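Local coordinates for protein leucine aminopeptidase 2, chloroplastic (Streptomyces sp. BC16019, PDB 5LHJ) that is a manganese-binding bottromycin maturation enzyme of the M17 aminopeptidase family that probably removes N-terminal residues from peptides, at residues R413-R425 against R437-D450. Residues are numbered along the deposited sequence; the frame is centred on the assembly and turned at random.
Sequences RLPLLAHERRNLR and RHGDTIQAALFLQD
Leu416 and Ile442, then Glu420 and Gln443, bring the backbones closest, their CA atoms 6.3 and 6.1 Å apart, where the loop 413-425 folds across helix 440-449. After an inverse gamma turn centred on Leu416, residues 418-421, with helical backbone angles, run on into the 3-10 segment 422-424. Branched aliphatic residues suit the middle: Ile442 CD1 presses on Leu417 CD1 at a tight 3.5 Å, and Leu446 lies between Leu416, Glu420 CB and Leu424. Glu420 is buried, and its carboxylate accepts two amide N-H groups. With the chain bent at chi2 (-65°), Glu420 OE1 takes Gln443 NE2 (2.9 Å) nearly along the C-O axis and Asn423 ND2 from the opposite face of the carboxylate, while a water joins Glu420 OE2 to His438 O. Amides suit Asn423 and Gln443, which also accept with their oxygens, Asn423 OD1 from Arg437 NH1 (2.8 Å, on a lone pair) and Gln443 OE1 from Ser435. Gly439, the N-cap, has backbone angles that call for glycine, and a CB would crowd Glu420 OE1. Arg421 crosses Leu446 at a slant, Leu446 CB over its guanidinium face; Arg421 NH1 makes a salt bridge to Asp450 OD1 (2.8 Å, syn lone pair), and Arg421 NH2 hydrogen-bonds Gln449 OE1 (3.2 Å). A leucine in place of Arg421 would probably leave Asp450 OD1 without its charged mate and Gln449 freer to turn. Asp450 OD2 pairs with Arg431. Within the catalytic domain, the helix packs its other sides on helix 345-358 and strand 458-462, Leu414 and Leu416 touch strand 386-390, and Ile442 and Leu417 also meet a second subunit.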
loop_
_atom_site.group_PDB
_atom_site.type_symbol
_atom_site.label_atom_id
_atom_site.label_comp_id
_atom_site.label_asym_id
_atom_site.label_seq_id
_atom_site.Cartn_x
_atom_site.Cartn_y
_atom_site.Cartn_z
ATOM N N ARG A 413 -28.393 -13.680 11.188
ATOM C CA ARG A 413 -28.972 -12.438 11.706
ATOM C C ARG A 413 -27.922 -11.612 12.443
ATOM O O ARG A 413 -27.256 -12.115 13.361
ATOM C CB ARG A 413 -30.154 -12.707 12.636
ATOM C CG ARG A 413 -30.946 -11.442 12.949
ATOM C CD ARG A 413 -31.993 -11.711 13.985
ATOM N NE ARG A 413 -32.797 -10.529 14.261
ATOM C CZ ARG A 413 -33.781 -10.486 15.145
ATOM N NH1 ARG A 413 -34.104 -11.577 15.849
ATOM N NH2 ARG A 413 -34.445 -9.352 15.332
ATOM N N LEU A 414 -27.760 -10.356 12.055
ATOM C CA LEU A 414 -26.918 -9.424 12.794
ATOM C C LEU A 414 -27.787 -8.376 13.496
ATOM O O LEU A 414 -28.861 -8.054 13.018
ATOM C CB LEU A 414 -25.909 -8.766 11.857
ATOM C CG LEU A 414 -24.909 -9.719 11.189
ATOM C CD1 LEU A 414 -23.985 -8.917 10.274
ATOM C CD2 LEU A 414 -24.096 -10.490 12.220
ATOM N N PRO A 415 -27.318 -7.838 14.634
ATOM C CA PRO A 415 -28.099 -6.889 15.427
ATOM C C PRO A 415 -28.081 -5.463 14.897
ATOM O O PRO A 415 -27.051 -4.969 14.411
ATOM C CB PRO A 415 -27.407 -6.946 16.797
ATOM C CG PRO A 415 -25.986 -7.239 16.461
ATOM C CD PRO A 415 -26.075 -8.217 15.327
ATOM N N LEU A 416 -29.223 -4.795 15.026
ATOM C CA LEU A 416 -29.313 -3.356 14.779
ATOM C C LEU A 416 -28.812 -2.633 16.033
ATOM O O LEU A 416 -29.601 -2.144 16.836
ATOM C CB LEU A 416 -30.753 -2.965 14.428
ATOM C CG LEU A 416 -31.225 -3.491 13.058
ATOM C CD1 LEU A 416 -32.741 -3.583 12.977
ATOM C CD2 LEU A 416 -30.702 -2.609 11.930
ATOM N N LEU A 417 -27.490 -2.557 16.180
ATOM C CA LEU A 417 -26.861 -2.067 17.403
ATOM C C LEU A 417 -27.075 -0.573 17.596
ATOM O O LEU A 417 -26.588 0.237 16.815
ATOM C CB LEU A 417 -25.360 -2.354 17.389
ATOM C CG LEU A 417 -24.942 -3.829 17.394
ATOM C CD1 LEU A 417 -23.464 -3.997 17.113
ATOM C CD2 LEU A 417 -25.319 -4.538 18.685
ATOM N N ALA A 418 -27.795 -0.209 18.654
ATOM C CA ALA A 418 -28.071 1.209 18.928
ATOM C C ALA A 418 -26.793 2.045 19.059
ATOM O O ALA A 418 -26.746 3.182 18.591
ATOM C CB ALA A 418 -28.930 1.353 20.172
ATOM N N HIS A 419 -25.744 1.470 19.641
ATOM C CA HIS A 419 -24.483 2.195 19.802
ATOM C C HIS A 419 -23.722 2.464 18.493
ATOM O O HIS A 419 -22.827 3.306 18.467
ATOM C CB HIS A 419 -23.579 1.540 20.854
ATOM C CG HIS A 419 -23.109 0.162 20.507
ATOM N ND1 HIS A 419 -23.584 -0.968 21.142
ATOM C CD2 HIS A 419 -22.179 -0.267 19.623
ATOM C CE1 HIS A 419 -22.967 -2.030 20.657
ATOM N NE2 HIS A 419 -22.112 -1.630 19.732
ATOM N N GLU A 420 -24.085 1.788 17.400
ATOM C CA GLU A 420 -23.494 2.125 16.098
ATOM C C GLU A 420 -24.135 3.333 15.418
ATOM O O GLU A 420 -23.579 3.855 14.440
ATOM C CB GLU A 420 -23.493 0.907 15.168
ATOM C CG GLU A 420 -22.440 -0.123 15.547
ATOM C CD GLU A 420 -21.008 0.391 15.402
ATOM O OE1 GLU A 420 -20.720 1.164 14.474
ATOM O OE2 GLU A 420 -20.159 0.031 16.234
ATOM N N ARG A 421 -25.278 3.799 15.918
ATOM C CA ARG A 421 -25.918 4.989 15.343
ATOM C C ARG A 421 -25.051 6.231 15.496
ATOM O O ARG A 421 -25.140 7.143 14.676
ATOM C CB ARG A 421 -27.316 5.238 15.926
ATOM C CG ARG A 421 -28.315 4.192 15.488
ATOM C CD ARG A 421 -29.760 4.569 15.787
ATOM N NE ARG A 421 -30.639 3.899 14.830
ATOM C CZ ARG A 421 -30.839 4.280 13.563
ATOM N NH1 ARG A 421 -30.248 5.370 13.061
ATOM N NH2 ARG A 421 -31.643 3.558 12.789
ATOM N N ARG A 422 -24.180 6.266 16.504
ATOM C CA ARG A 422 -23.278 7.399 16.641
ATOM C C ARG A 422 -22.341 7.539 15.435
ATOM O O ARG A 422 -21.872 8.639 15.142
ATOM C CB ARG A 422 -22.457 7.302 17.916
ATOM C CG ARG A 422 -21.385 6.256 17.874
ATOM C CD ARG A 422 -20.842 5.995 19.272
ATOM N NE ARG A 422 -19.479 5.524 19.153
ATOM C CZ ARG A 422 -19.111 4.301 18.786
ATOM N NH1 ARG A 422 -19.989 3.330 18.510
ATOM N NH2 ARG A 422 -17.827 4.045 18.699
ATOM N N ASN A 423 -22.070 6.426 14.755
ATOM C CA ASN A 423 -21.266 6.441 13.531
ATOM C C ASN A 423 -21.984 6.887 12.263
ATOM O O ASN A 423 -21.364 6.956 11.207
ATOM C CB ASN A 423 -20.573 5.096 13.341
ATOM C CG ASN A 423 -19.438 4.911 14.330
ATOM O OD1 ASN A 423 -18.747 5.884 14.678
ATOM N ND2 ASN A 423 -19.246 3.688 14.802
ATOM N N LEU A 424 -23.270 7.181 12.367
ATOM C CA LEU A 424 -24.007 7.839 11.300
ATOM C C LEU A 424 -23.930 9.388 11.369
ATOM O O LEU A 424 -24.357 10.057 10.444
ATOM C CB LEU A 424 -25.465 7.390 11.331
ATOM C CG LEU A 424 -25.750 5.902 11.071
ATOM C CD1 LEU A 424 -27.239 5.641 11.138
ATOM C CD2 LEU A 424 -25.188 5.479 9.730
ATOM N N ARG A 425 -23.376 9.951 12.442
ATOM C CA ARG A 425 -23.404 11.409 12.659
ATOM C C ARG A 425 -22.594 12.159 11.609
ATOM O O ARG A 425 -21.526 11.699 11.208
ATOM C CB ARG A 425 -22.878 11.766 14.059
ATOM C CG ARG A 425 -23.803 11.325 15.167
ATOM C CD ARG A 425 -23.128 11.470 16.529
ATOM N NE ARG A 425 -23.985 10.954 17.597
ATOM C CZ ARG A 425 -23.602 10.735 18.857
ATOM N NH1 ARG A 425 -22.354 10.998 19.256
ATOM N NH2 ARG A 425 -24.480 10.239 19.729
ATOM N N ARG A 437 -15.146 4.001 9.718
ATOM C CA ARG A 437 -14.840 3.223 10.909
ATOM C C ARG A 437 -15.339 1.801 10.701
ATOM O O ARG A 437 -16.153 1.532 9.814
ATOM C CB ARG A 437 -15.518 3.824 12.125
ATOM C CG ARG A 437 -14.889 5.126 12.598
ATOM C CD ARG A 437 -15.709 5.733 13.722
ATOM N NE ARG A 437 -14.880 6.415 14.711
ATOM C CZ ARG A 437 -15.310 6.852 15.901
ATOM N NH1 ARG A 437 -16.590 6.719 16.279
ATOM N NH2 ARG A 437 -14.450 7.445 16.727
ATOM N N HIS A 438 -14.864 0.902 11.545
ATOM C CA HIS A 438 -15.366 -0.465 11.556
ATOM C C HIS A 438 -16.862 -0.507 11.861
ATOM O O HIS A 438 -17.389 0.379 12.521
ATOM C CB HIS A 438 -14.649 -1.291 12.615
ATOM C CG HIS A 438 -13.206 -1.528 12.326
ATOM N ND1 HIS A 438 -12.770 -2.082 11.142
ATOM C CD2 HIS A 438 -12.100 -1.331 13.086
ATOM C CE1 HIS A 438 -11.451 -2.204 11.180
ATOM N NE2 HIS A 438 -11.022 -1.743 12.341
ATOM N N GLY A 439 -17.525 -1.546 11.364
ATOM C CA GLY A 439 -18.963 -1.764 11.590
ATOM C C GLY A 439 -19.878 -1.303 10.468
ATOM O O GLY A 439 -21.091 -1.129 10.688
ATOM N N ASP A 440 -19.334 -1.133 9.258
ATOM C CA ASP A 440 -20.148 -0.573 8.159
ATOM C C ASP A 440 -21.383 -1.423 7.795
ATOM O O ASP A 440 -22.401 -0.872 7.377
ATOM C CB ASP A 440 -19.315 -0.311 6.899
ATOM C CG ASP A 440 -20.094 0.466 5.843
ATOM O OD1 ASP A 440 -20.629 1.555 6.173
ATOM O OD2 ASP A 440 -20.228 -0.045 4.704
ATOM N N THR A 441 -21.311 -2.743 7.943
ATOM C CA THR A 441 -22.464 -3.594 7.634
ATOM C C THR A 441 -23.657 -3.258 8.550
ATOM O O THR A 441 -24.789 -3.093 8.081
ATOM C CB THR A 441 -22.111 -5.100 7.724
ATOM O OG1 THR A 441 -21.039 -5.407 6.816
ATOM C CG2 THR A 441 -23.324 -5.950 7.357
ATOM N N ILE A 442 -23.375 -3.093 9.842
ATOM C CA ILE A 442 -24.404 -2.697 10.808
ATOM C C ILE A 442 -24.830 -1.237 10.581
ATOM O O ILE A 442 -26.034 -0.917 10.585
ATOM C CB ILE A 442 -23.952 -2.992 12.261
ATOM C CG1 ILE A 442 -23.740 -4.524 12.402
ATOM C CG2 ILE A 442 -24.980 -2.437 13.248
ATOM C CD1 ILE A 442 -23.479 -5.056 13.783
ATOM N N GLN A 443 -23.864 -0.357 10.335
ATOM C CA GLN A 443 -24.176 1.052 10.082
ATOM C C GLN A 443 -25.069 1.220 8.850
ATOM O O GLN A 443 -25.986 2.035 8.869
ATOM C CB GLN A 443 -22.904 1.881 9.918
ATOM C CG GLN A 443 -22.090 1.975 11.197
ATOM C CD GLN A 443 -20.637 2.322 10.943
ATOM O OE1 GLN A 443 -20.305 3.001 9.964
ATOM N NE2 GLN A 443 -19.754 1.884 11.838
ATOM N N ALA A 444 -24.821 0.427 7.799
ATOM C CA ALA A 444 -25.651 0.516 6.581
ATOM C C ALA A 444 -27.104 0.120 6.856
ATOM O O ALA A 444 -28.041 0.739 6.331
ATOM C CB ALA A 444 -25.077 -0.332 5.455
ATOM N N ALA A 445 -27.288 -0.910 7.679
ATOM C CA ALA A 445 -28.615 -1.376 8.053
ATOM C C ALA A 445 -29.351 -0.301 8.857
ATOM O O ALA A 445 -30.527 -0.023 8.609
ATOM C CB ALA A 445 -28.512 -2.683 8.841
ATOM N N LEU A 446 -28.645 0.311 9.815
ATOM C CA LEU A 446 -29.201 1.431 10.603
ATOM C C LEU A 446 -29.561 2.646 9.727
ATOM O O LEU A 446 -30.589 3.295 9.930
ATOM C CB LEU A 446 -28.217 1.845 11.705
ATOM C CG LEU A 446 -27.966 0.777 12.784
ATOM C CD1 LEU A 446 -26.730 1.109 13.608
ATOM C CD2 LEU A 446 -29.186 0.612 13.683
ATOM N N PHE A 447 -28.696 2.949 8.761
ATOM C CA PHE A 447 -28.945 3.993 7.764
ATOM C C PHE A 447 -30.275 3.735 7.048
ATOM O O PHE A 447 -31.136 4.639 6.976
ATOM C CB PHE A 447 -27.744 4.047 6.785
ATOM C CG PHE A 447 -27.832 5.098 5.723
ATOM C CD1 PHE A 447 -28.706 4.960 4.635
ATOM C CD2 PHE A 447 -26.999 6.211 5.763
ATOM C CE1 PHE A 447 -28.770 5.926 3.639
ATOM C CE2 PHE A 447 -27.050 7.169 4.756
ATOM C CZ PHE A 447 -27.944 7.031 3.700
ATOM N N LEU A 448 -30.447 2.526 6.516
ATOM C CA LEU A 448 -31.682 2.167 5.802
ATOM C C LEU A 448 -32.907 2.221 6.710
ATOM O O LEU A 448 -33.985 2.652 6.292
ATOM C CB LEU A 448 -31.576 0.770 5.191
ATOM C CG LEU A 448 -30.515 0.548 4.108
ATOM C CD1 LEU A 448 -30.531 -0.920 3.696
ATOM C CD2 LEU A 448 -30.721 1.438 2.898
ATOM N N GLN A 449 -32.737 1.778 7.954
ATOM C CA GLN A 449 -33.834 1.761 8.917
ATOM C C GLN A 449 -34.496 3.139 9.071
ATOM O O GLN A 449 -35.715 3.204 9.227
ATOM C CB GLN A 449 -33.358 1.253 10.277
ATOM C CG GLN A 449 -34.483 1.018 11.280
ATOM C CD GLN A 449 -33.984 0.425 12.588
ATOM O OE1 GLN A 449 -32.828 0.609 12.968
ATOM N NE2 GLN A 449 -34.868 -0.284 13.290
ATOM N N ASP A 450 -33.691 4.206 9.011
ATOM C CA ASP A 450 -34.167 5.605 9.134
ATOM C C ASP A 450 -35.284 5.937 8.117
ATOM O O ASP A 450 -36.113 6.820 8.352
ATOM C CB ASP A 450 -33.040 6.626 8.833
ATOM C CG ASP A 450 -31.916 6.693 9.881
ATOM O OD1 ASP A 450 -32.005 6.175 11.011
ATOM O OD2 ASP A 450 -30.882 7.324 9.519
HETATM O O HOH W 1 -17.576 0.538 15.397
HETATM O O HOH W 2 -32.174 1.542 15.496
HETATM O O HOH W 3 -16.429 6.712 19.611
HETATM O O HOH W 4 -21.714 5.076 8.655
#